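Local coordinates for protein transcriptional regulator (Pseudomonas aeruginosa, PDB 3E7Q) that probably binds DNA as a TetR-family transcriptional regulator, most likely a repressor, through an N-terminal helix-turn-helix motif, at residues W154-L166 with W196-R209. Residues are numbered along the deposited sequence; the frame is centred on the assembly and turned at random.
Sequences WADFDAELAAISL and WVDGLEAGAHRRFR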
ATOM      1  N   TRP B 154      -5.213  30.357   7.869  1.00 43.02           N
ATOM      2  CA  TRP B 154      -4.538  29.630   8.940  1.00 43.67           C
ATOM      3  C   TRP B 154      -3.132  30.170   9.112  1.00 45.63           C
ATOM      4  O   TRP B 154      -2.378  30.280   8.163  1.00 46.23           O
ATOM      5  CB  TRP B 154      -4.558  28.147   8.604  1.00 42.43           C
ATOM      6  CG  TRP B 154      -5.999  27.647   8.295  1.00 39.72           C
ATOM      7  CD1 TRP B 154      -7.153  28.204   8.709  1.00 39.83           C
ATOM      8  CD2 TRP B 154      -6.366  26.460   7.593  1.00 39.57           C
ATOM      9  NE1 TRP B 154      -8.234  27.474   8.291  1.00 38.82           N
ATOM     10  CE2 TRP B 154      -7.777  26.404   7.576  1.00 38.85           C
ATOM     11  CE3 TRP B 154      -5.643  25.445   6.950  1.00 39.02           C
ATOM     12  CZ2 TRP B 154      -8.468  25.391   6.939  1.00 39.72           C
ATOM     13  CZ3 TRP B 154      -6.347  24.419   6.321  1.00 38.77           C
ATOM     14  CH2 TRP B 154      -7.731  24.400   6.323  1.00 39.93           C
ATOM     15  N   ALA B 155      -2.808  30.544  10.340  1.00 47.84           N
ATOM     16  CA  ALA B 155      -1.565  31.251  10.676  1.00 49.14           C
ATOM     17  C   ALA B 155      -0.274  30.473  10.338  1.00 49.86           C
ATOM     18  O   ALA B 155       0.585  30.976   9.552  1.00 51.43           O
ATOM     19  CB  ALA B 155      -1.582  31.681  12.202  1.00 49.32           C
ATOM     20  N   ASP B 156      -0.058  29.308  10.917  1.00 49.05           N
ATOM     21  CA  ASP B 156       1.119  28.528  10.430  1.00 49.78           C
ATOM     22  C   ASP B 156       0.779  27.090  10.231  1.00 47.71           C
ATOM     23  O   ASP B 156       0.893  26.265  11.117  1.00 48.17           O
ATOM     24  CB  ASP B 156       2.344  28.581  11.306  1.00 51.16           C
ATOM     25  CG  ASP B 156       2.015  28.467  12.741  1.00 55.25           C
ATOM     26  OD1 ASP B 156       1.382  29.427  13.258  1.00 60.34           O
ATOM     27  OD2 ASP B 156       2.439  27.453  13.352  1.00 61.99           O
ATOM     28  N   PHE B 157       0.364  26.844   9.015  1.00 45.05           N
ATOM     29  CA  PHE B 157      -0.104  25.610   8.610  1.00 42.53           C
ATOM     30  C   PHE B 157       1.107  24.967   7.961  1.00 41.74           C
ATOM     31  O   PHE B 157       1.760  25.581   7.130  1.00 40.58           O
ATOM     32  CB  PHE B 157      -1.225  25.828   7.598  1.00 40.48           C
ATOM     33  CG  PHE B 157      -1.855  24.565   7.159  1.00 39.18           C
ATOM     34  CD1 PHE B 157      -2.342  23.658   8.107  1.00 37.85           C
ATOM     35  CD2 PHE B 157      -1.903  24.233   5.835  1.00 36.00           C
ATOM     36  CE1 PHE B 157      -2.920  22.477   7.709  1.00 36.97           C
ATOM     37  CE2 PHE B 157      -2.516  23.076   5.458  1.00 37.13           C
ATOM     38  CZ  PHE B 157      -3.018  22.219   6.403  1.00 35.96           C
ATOM     39  N   ASP B 158       1.377  23.725   8.344  1.00 41.48           N
ATOM     40  CA  ASP B 158       2.408  22.918   7.701  1.00 40.14           C
ATOM     41  C   ASP B 158       1.642  22.123   6.679  1.00 39.37           C
ATOM     42  O   ASP B 158       1.162  21.016   6.953  1.00 38.14           O
ATOM     43  CB  ASP B 158       3.143  22.086   8.745  1.00 41.02           C
ATOM     44  CG  ASP B 158       4.274  21.226   8.172  1.00 44.14           C
ATOM     45  OD1 ASP B 158       4.486  21.103   6.957  1.00 42.40           O
ATOM     46  OD2 ASP B 158       4.942  20.610   9.008  1.00 50.66           O
ATOM     47  N   ALA B 159       1.501  22.764   5.507  1.00 38.32           N
ATOM     48  CA  ALA B 159       0.895  22.213   4.329  1.00 38.69           C
ATOM     49  C   ALA B 159       1.667  21.014   3.812  1.00 38.55           C
ATOM     50  O   ALA B 159       1.064  20.131   3.244  1.00 38.80           O
ATOM     51  CB  ALA B 159       0.686  23.338   3.205  1.00 36.33           C
ATOM     52  N   GLU B 160       2.976  20.934   4.071  1.00 39.39           N
ATOM     53  CA  GLU B 160       3.797  19.760   3.693  1.00 40.49           C
ATOM     54  C   GLU B 160       3.402  18.487   4.461  1.00 39.17           C
ATOM     55  O   GLU B 160       3.193  17.405   3.868  1.00 39.20           O
ATOM     56  CB  GLU B 160       5.290  20.067   3.912  1.00 41.21           C
ATOM     57  CG  GLU B 160       5.872  21.194   3.042  1.00 45.40           C
ATOM     58  CD  GLU B 160       7.319  21.576   3.444  1.00 49.54           C
ATOM     59  OE1 GLU B 160       8.101  20.659   3.836  1.00 65.10           O
ATOM     60  OE2 GLU B 160       7.707  22.789   3.378  1.00 62.15           O
ATOM     61  N   LEU B 161       3.240  18.625   5.780  1.00 37.60           N
ATOM     62  CA  LEU B 161       2.817  17.541   6.600  1.00 37.30           C
ATOM     63  C   LEU B 161       1.396  17.147   6.350  1.00 36.43           C
ATOM     64  O   LEU B 161       1.125  15.941   6.259  1.00 35.74           O
ATOM     65  CB  LEU B 161       3.081  17.827   8.073  1.00 39.19           C
ATOM     66  CG  LEU B 161       3.092  16.619   9.016  1.00 42.29           C
ATOM     67  CD1 LEU B 161       4.301  15.662   8.743  1.00 39.82           C
ATOM     68  CD2 LEU B 161       3.025  17.132  10.408  1.00 41.63           C
ATOM     69  N   ALA B 162       0.520  18.155   6.158  1.00 35.43           N
ATOM     70  CA  ALA B 162      -0.864  17.954   5.729  1.00 34.60           C
ATOM     71  C   ALA B 162      -0.936  17.168   4.422  1.00 34.41           C
ATOM     72  O   ALA B 162      -1.762  16.278   4.259  1.00 33.86           O
ATOM     73  CB  ALA B 162      -1.604  19.314   5.642  1.00 34.27           C
ATOM     74  N   ALA B 163      -0.065  17.488   3.476  1.00 35.63           N
ATOM     75  CA  ALA B 163      -0.060  16.799   2.187  1.00 36.08           C
ATOM     76  C   ALA B 163       0.403  15.314   2.334  1.00 35.76           C
ATOM     77  O   ALA B 163      -0.108  14.446   1.678  1.00 37.87           O
ATOM     78  CB  ALA B 163       0.761  17.584   1.152  1.00 35.27           C
ATOM     79  N   ILE B 164       1.356  15.029   3.198  1.00 34.82           N
ATOM     80  CA  ILE B 164       1.713  13.682   3.497  1.00 35.08           C
ATOM     81  C   ILE B 164       0.500  12.913   4.076  1.00 35.89           C
ATOM     82  O   ILE B 164       0.274  11.762   3.710  1.00 36.43           O
ATOM     83  CB  ILE B 164       2.946  13.573   4.475  1.00 35.29           C
ATOM     84  CG1 ILE B 164       4.225  13.986   3.749  1.00 35.27           C
ATOM     85  CG2 ILE B 164       3.022  12.128   5.158  1.00 30.55           C
ATOM     86  CD1 ILE B 164       5.358  14.482   4.659  1.00 34.05           C
ATOM     87  N   SER B 165      -0.300  13.552   4.908  1.00 36.23           N
ATOM     88  CA  SER B 165      -1.454  12.902   5.529  1.00 36.13           C
ATOM     89  C   SER B 165      -2.511  12.540   4.494  1.00 37.45           C
ATOM     90  O   SER B 165      -3.057  11.421   4.457  1.00 38.01           O
ATOM     91  CB  SER B 165      -2.049  13.844   6.583  1.00 35.68           C
ATOM     92  OG  SER B 165      -3.177  13.268   7.239  1.00 34.07           O
ATOM     93  N   LEU B 166      -2.873  13.532   3.703  1.00 38.72           N
ATOM     94  CA  LEU B 166      -3.821  13.335   2.659  1.00 39.45           C
ATOM     95  C   LEU B 166      -3.360  12.288   1.567  1.00 40.01           C
ATOM     96  O   LEU B 166      -4.172  11.463   1.139  1.00 39.49           O
ATOM     97  CB  LEU B 166      -4.205  14.694   2.025  1.00 39.83           C
ATOM     98  CG  LEU B 166      -5.357  14.639   1.000  1.00 38.87           C
ATOM     99  CD1 LEU B 166      -6.662  13.981   1.612  1.00 39.43           C
ATOM    100  CD2 LEU B 166      -5.617  16.034   0.392  1.00 39.07           C
ATOM    101  N   TRP B 196     -12.073  14.294   5.640  1.00 40.21           N
ATOM    102  CA  TRP B 196     -10.763  14.686   6.100  1.00 40.14           C
ATOM    103  C   TRP B 196     -10.507  16.209   5.999  1.00 39.12           C
ATOM    104  O   TRP B 196      -9.956  16.836   6.899  1.00 38.30           O
ATOM    105  CB  TRP B 196      -9.722  13.976   5.221  1.00 40.87           C
ATOM    106  CG  TRP B 196      -8.337  14.236   5.613  1.00 40.84           C
ATOM    107  CD1 TRP B 196      -7.633  13.500   6.480  1.00 42.71           C
ATOM    108  CD2 TRP B 196      -7.437  15.288   5.146  1.00 39.83           C
ATOM    109  NE1 TRP B 196      -6.363  13.999   6.596  1.00 45.01           N
ATOM    110  CE2 TRP B 196      -6.217  15.103   5.815  1.00 40.57           C
ATOM    111  CE3 TRP B 196      -7.554  16.350   4.259  1.00 40.09           C
ATOM    112  CZ2 TRP B 196      -5.113  15.944   5.643  1.00 42.01           C
ATOM    113  CZ3 TRP B 196      -6.452  17.190   4.077  1.00 42.44           C
ATOM    114  CH2 TRP B 196      -5.236  16.963   4.759  1.00 41.02           C
ATOM    115  N   VAL B 197     -10.808  16.752   4.833  1.00 38.90           N
ATOM    116  CA  VAL B 197     -10.737  18.212   4.620  1.00 38.84           C
ATOM    117  C   VAL B 197     -11.627  18.949   5.580  1.00 38.79           C
ATOM    118  O   VAL B 197     -11.204  19.963   6.125  1.00 36.79           O
ATOM    119  CB  VAL B 197     -11.071  18.639   3.144  1.00 37.86           C
ATOM    120  CG1 VAL B 197     -10.790  20.085   2.925  1.00 34.11           C
ATOM    121  CG2 VAL B 197     -10.263  17.771   2.133  1.00 38.30           C
ATOM    122  N   ASP B 198     -12.848  18.428   5.789  1.00 39.58           N
ATOM    123  CA  ASP B 198     -13.774  19.000   6.772  1.00 40.35           C
ATOM    124  C   ASP B 198     -13.103  19.077   8.127  1.00 41.35           C
ATOM    125  O   ASP B 198     -13.194  20.087   8.819  1.00 41.18           O
ATOM    126  CB  ASP B 198     -15.043  18.152   6.979  1.00 41.01           C
ATOM    127  CG  ASP B 198     -16.013  18.183   5.813  1.00 40.91           C
ATOM    128  OD1 ASP B 198     -15.872  18.964   4.860  1.00 40.27           O
ATOM    129  OD2 ASP B 198     -16.961  17.381   5.873  1.00 43.31           O
ATOM    130  N   GLY B 199     -12.488  17.969   8.521  1.00 42.37           N
ATOM    131  CA  GLY B 199     -11.723  17.880   9.763  1.00 42.43           C
ATOM    132  C   GLY B 199     -10.676  18.962   9.949  1.00 41.78           C
ATOM    133  O   GLY B 199     -10.663  19.628  10.961  1.00 41.60           O
ATOM    134  N   LEU B 200      -9.792  19.107   8.980  1.00 41.70           N
ATOM    135  CA  LEU B 200      -8.909  20.276   8.915  1.00 42.59           C
ATOM    136  C   LEU B 200      -9.601  21.589   9.111  1.00 41.89           C
ATOM    137  O   LEU B 200      -9.268  22.331   9.971  1.00 40.83           O
ATOM    138  CB  LEU B 200      -8.253  20.376   7.557  1.00 43.23           C
ATOM    139  CG  LEU B 200      -6.943  19.714   7.236  1.00 44.08           C
ATOM    140  CD1 LEU B 200      -6.476  20.342   5.898  1.00 45.88           C
ATOM    141  CD2 LEU B 200      -5.889  19.887   8.264  1.00 44.27           C
ATOM    142  N   GLU B 201     -10.598  21.860   8.287  1.00 42.76           N
ATOM    143  CA  GLU B 201     -11.299  23.128   8.356  1.00 42.80           C
ATOM    144  C   GLU B 201     -11.999  23.385   9.695  1.00 41.67           C
ATOM    145  O   GLU B 201     -12.122  24.552  10.106  1.00 39.27           O
ATOM    146  CB  GLU B 201     -12.301  23.247   7.211  1.00 43.08           C
ATOM    147  CG  GLU B 201     -11.676  23.323   5.853  1.00 47.78           C
ATOM    148  CD  GLU B 201     -12.384  24.327   4.991  1.00 54.29           C
ATOM    149  OE1 GLU B 201     -13.330  23.960   4.239  1.00 56.35           O
ATOM    150  OE2 GLU B 201     -12.026  25.527   5.122  1.00 61.63           O
ATOM    151  N   ALA B 202     -12.426  22.303  10.364  1.00 41.04           N
ATOM    152  CA  ALA B 202     -13.133  22.394  11.638  1.00 40.80           C
ATOM    153  C   ALA B 202     -12.180  22.736  12.772  1.00 40.95           C
ATOM    154  O   ALA B 202     -12.612  23.237  13.785  1.00 41.38           O
ATOM    155  CB  ALA B 202     -13.928  21.129  11.946  1.00 40.50           C
ATOM    156  N   GLY B 203     -10.888  22.509  12.580  1.00 41.27           N
ATOM    157  CA  GLY B 203      -9.860  22.984  13.518  1.00 41.05           C
ATOM    158  C   GLY B 203      -8.620  22.100  13.602  1.00 41.29           C
ATOM    159  O   GLY B 203      -7.630  22.491  14.192  1.00 40.80           O
ATOM    160  N   ALA B 204      -8.660  20.934  12.955  1.00 40.97           N
ATOM    161  CA  ALA B 204      -7.547  20.033  12.919  1.00 41.39           C
ATOM    162  C   ALA B 204      -6.270  20.579  12.262  1.00 42.05           C
ATOM    163  O   ALA B 204      -5.189  20.007  12.465  1.00 39.84           O
ATOM    164  CB  ALA B 204      -7.975  18.700  12.251  1.00 42.19           C
ATOM    165  N   HIS B 205      -6.413  21.651  11.477  1.00 42.58           N
ATOM    166  CA  HIS B 205      -5.296  22.358  10.876  1.00 44.04           C
ATOM    167  C   HIS B 205      -4.328  22.885  11.967  1.00 44.88           C
ATOM    168  O   HIS B 205      -3.140  23.031  11.706  1.00 44.96           O
ATOM    169  CB  HIS B 205      -5.801  23.524   9.986  1.00 43.59           C
ATOM    170  CG  HIS B 205      -6.387  24.674  10.753  1.00 42.47           C
ATOM    171  ND1 HIS B 205      -5.614  25.633  11.365  1.00 42.12           N
ATOM    172  CD2 HIS B 205      -7.667  25.023  11.000  1.00 40.85           C
ATOM    173  CE1 HIS B 205      -6.384  26.510  11.972  1.00 39.31           C
ATOM    174  NE2 HIS B 205      -7.637  26.163  11.765  1.00 42.93           N
ATOM    175  N   ARG B 206      -4.852  23.140  13.180  1.00 45.76           N
ATOM    176  CA  ARG B 206      -4.039  23.492  14.347  1.00 46.72           C
ATOM    177  C   ARG B 206      -3.020  22.438  14.819  1.00 47.12           C
ATOM    178  O   ARG B 206      -1.934  22.789  15.323  1.00 48.23           O
ATOM    179  CB  ARG B 206      -4.938  23.922  15.500  1.00 46.74           C
ATOM    180  CG  ARG B 206      -5.596  25.270  15.190  1.00 47.58           C
ATOM    181  CD  ARG B 206      -6.437  25.814  16.320  1.00 50.36           C
ATOM    182  NE  ARG B 206      -7.294  24.777  16.901  1.00 55.45           N
ATOM    183  CZ  ARG B 206      -8.614  24.671  16.711  1.00 58.72           C
ATOM    184  NH1 ARG B 206      -9.272  25.555  15.946  1.00 60.02           N
ATOM    185  NH2 ARG B 206      -9.296  23.671  17.300  1.00 58.53           N
ATOM    186  N   ARG B 207      -3.328  21.163  14.621  1.00 46.45           N
ATOM    187  CA  ARG B 207      -2.372  20.128  14.906  1.00 46.37           C
ATOM    188  C   ARG B 207      -1.208  20.157  13.871  1.00 46.01           C
ATOM    189  O   ARG B 207      -0.111  19.715  14.164  1.00 45.56           O
ATOM    190  CB  ARG B 207      -3.106  18.772  14.981  1.00 45.49           C
ATOM    191  CG  ARG B 207      -2.174  17.543  15.203  1.00 47.39           C
ATOM    192  CD  ARG B 207      -1.682  17.428  16.647  1.00 46.40           C
ATOM    193  NE  ARG B 207      -2.809  17.102  17.478  1.00 45.66           N
ATOM    194  CZ  ARG B 207      -2.766  16.481  18.650  1.00 46.39           C
ATOM    195  NH1 ARG B 207      -1.621  16.072  19.155  1.00 44.62           N
ATOM    196  NH2 ARG B 207      -3.921  16.209  19.271  1.00 44.65           N
ATOM    197  N   PHE B 208      -1.411  20.715  12.690  1.00 47.05           N
ATOM    198  CA  PHE B 208      -0.310  20.832  11.718  1.00 48.39           C
ATOM    199  C   PHE B 208       0.586  22.072  11.964  1.00 50.58           C
ATOM    200  O   PHE B 208       0.633  23.030  11.171  1.00 50.66           O
ATOM    201  CB  PHE B 208      -0.841  20.742  10.269  1.00 45.28           C
ATOM    202  CG  PHE B 208      -1.408  19.387   9.923  1.00 43.79           C
ATOM    203  CD1 PHE B 208      -0.563  18.328   9.543  1.00 39.26           C
ATOM    204  CD2 PHE B 208      -2.757  19.127  10.061  1.00 39.45           C
ATOM    205  CE1 PHE B 208      -1.050  17.038   9.277  1.00 39.07           C
ATOM    206  CE2 PHE B 208      -3.266  17.840   9.728  1.00 39.52           C
ATOM    207  CZ  PHE B 208      -2.385  16.795   9.355  1.00 39.55           C
ATOM    208  N   ARG B 209       1.293  22.005  13.088  1.00 54.68           N
ATOM    209  CA  ARG B 209       2.406  22.923  13.479  1.00 57.38           C
ATOM    210  C   ARG B 209       3.548  22.293  14.362  1.00 59.81           C
ATOM    211  O   ARG B 209       4.604  22.977  14.546  1.00 61.63           O
ATOM    212  CB  ARG B 209       1.920  24.146  14.297  1.00 57.39           C
ATOM    213  CG  ARG B 209       0.476  24.679  14.129  1.00 60.53           C
ATOM    214  CD  ARG B 209       0.066  25.061  15.562  1.00 63.90           C
ATOM    215  NE  ARG B 209      -1.228  25.711  15.806  1.00 63.95           N
ATOM    216  CZ  ARG B 209      -1.784  25.803  17.029  1.00 64.73           C
ATOM    217  NH1 ARG B 209      -1.185  25.251  18.096  1.00 62.55           N
ATOM    218  NH2 ARG B 209      -2.949  26.445  17.202  1.00 66.96           N
TER
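Trp-154 lies flat on His-205. The indole five-membered ring and the imidazole stack face to face, with centroids 3.7 Å apart and planes only 2° from parallel. His-205 CB extends the overlap across the indole six-membered ring. CG of His-205 sits between the backbone N and the carbonyl carbon (chi1 71°), which turns the imidazole onto the indole face. At its far end the indole reaches helix 196-204, where Trp-154 CZ2 lies 3.9 Å from Glu-201 CA.

Phe-157 stands beside Phe-208, pointing the same way, with its CE1 3.7 Å from Phe-208 CB. Its CZ meets the methyls of Leu-200. The Phe-208 ring packs against the first turn of helix 159-166. Ala-162 CA sits over its face in a CH-pi contact, and Leu-161 CD2 touches Phe-208 CD1.

Farther along, CG of Trp-196 points away from the backbone N, and the indole extends toward the facing helix. Leu-166 CB and CD1 cover one face of the indole, and Leu-200 covers the opposite one. Trp-196 NE1 gives Ser-165 OG a weak hydrogen bond of 3.3 Å.

A backbone bond joins the start of the helix to the C-terminal tail. Asp-158 N donates to Phe-208 O at 3.0 Å, and Phe-208 centres an inverse gamma turn. Asp-158 is also the N-cap of the helix, its OD1 accepting from Leu-161 N.

Leu-92 of helix 88-99 packs on Leu-166, and Ala-149 of helix 124-152 on Trp-154. Ile-192 of the second subunit packs on Ser-165. The two helix segments run roughly antiparallel, at 151°. This is the all-helical C-terminal domain of a TetR-family dimer, with its last two helices joined beside the subunit interface.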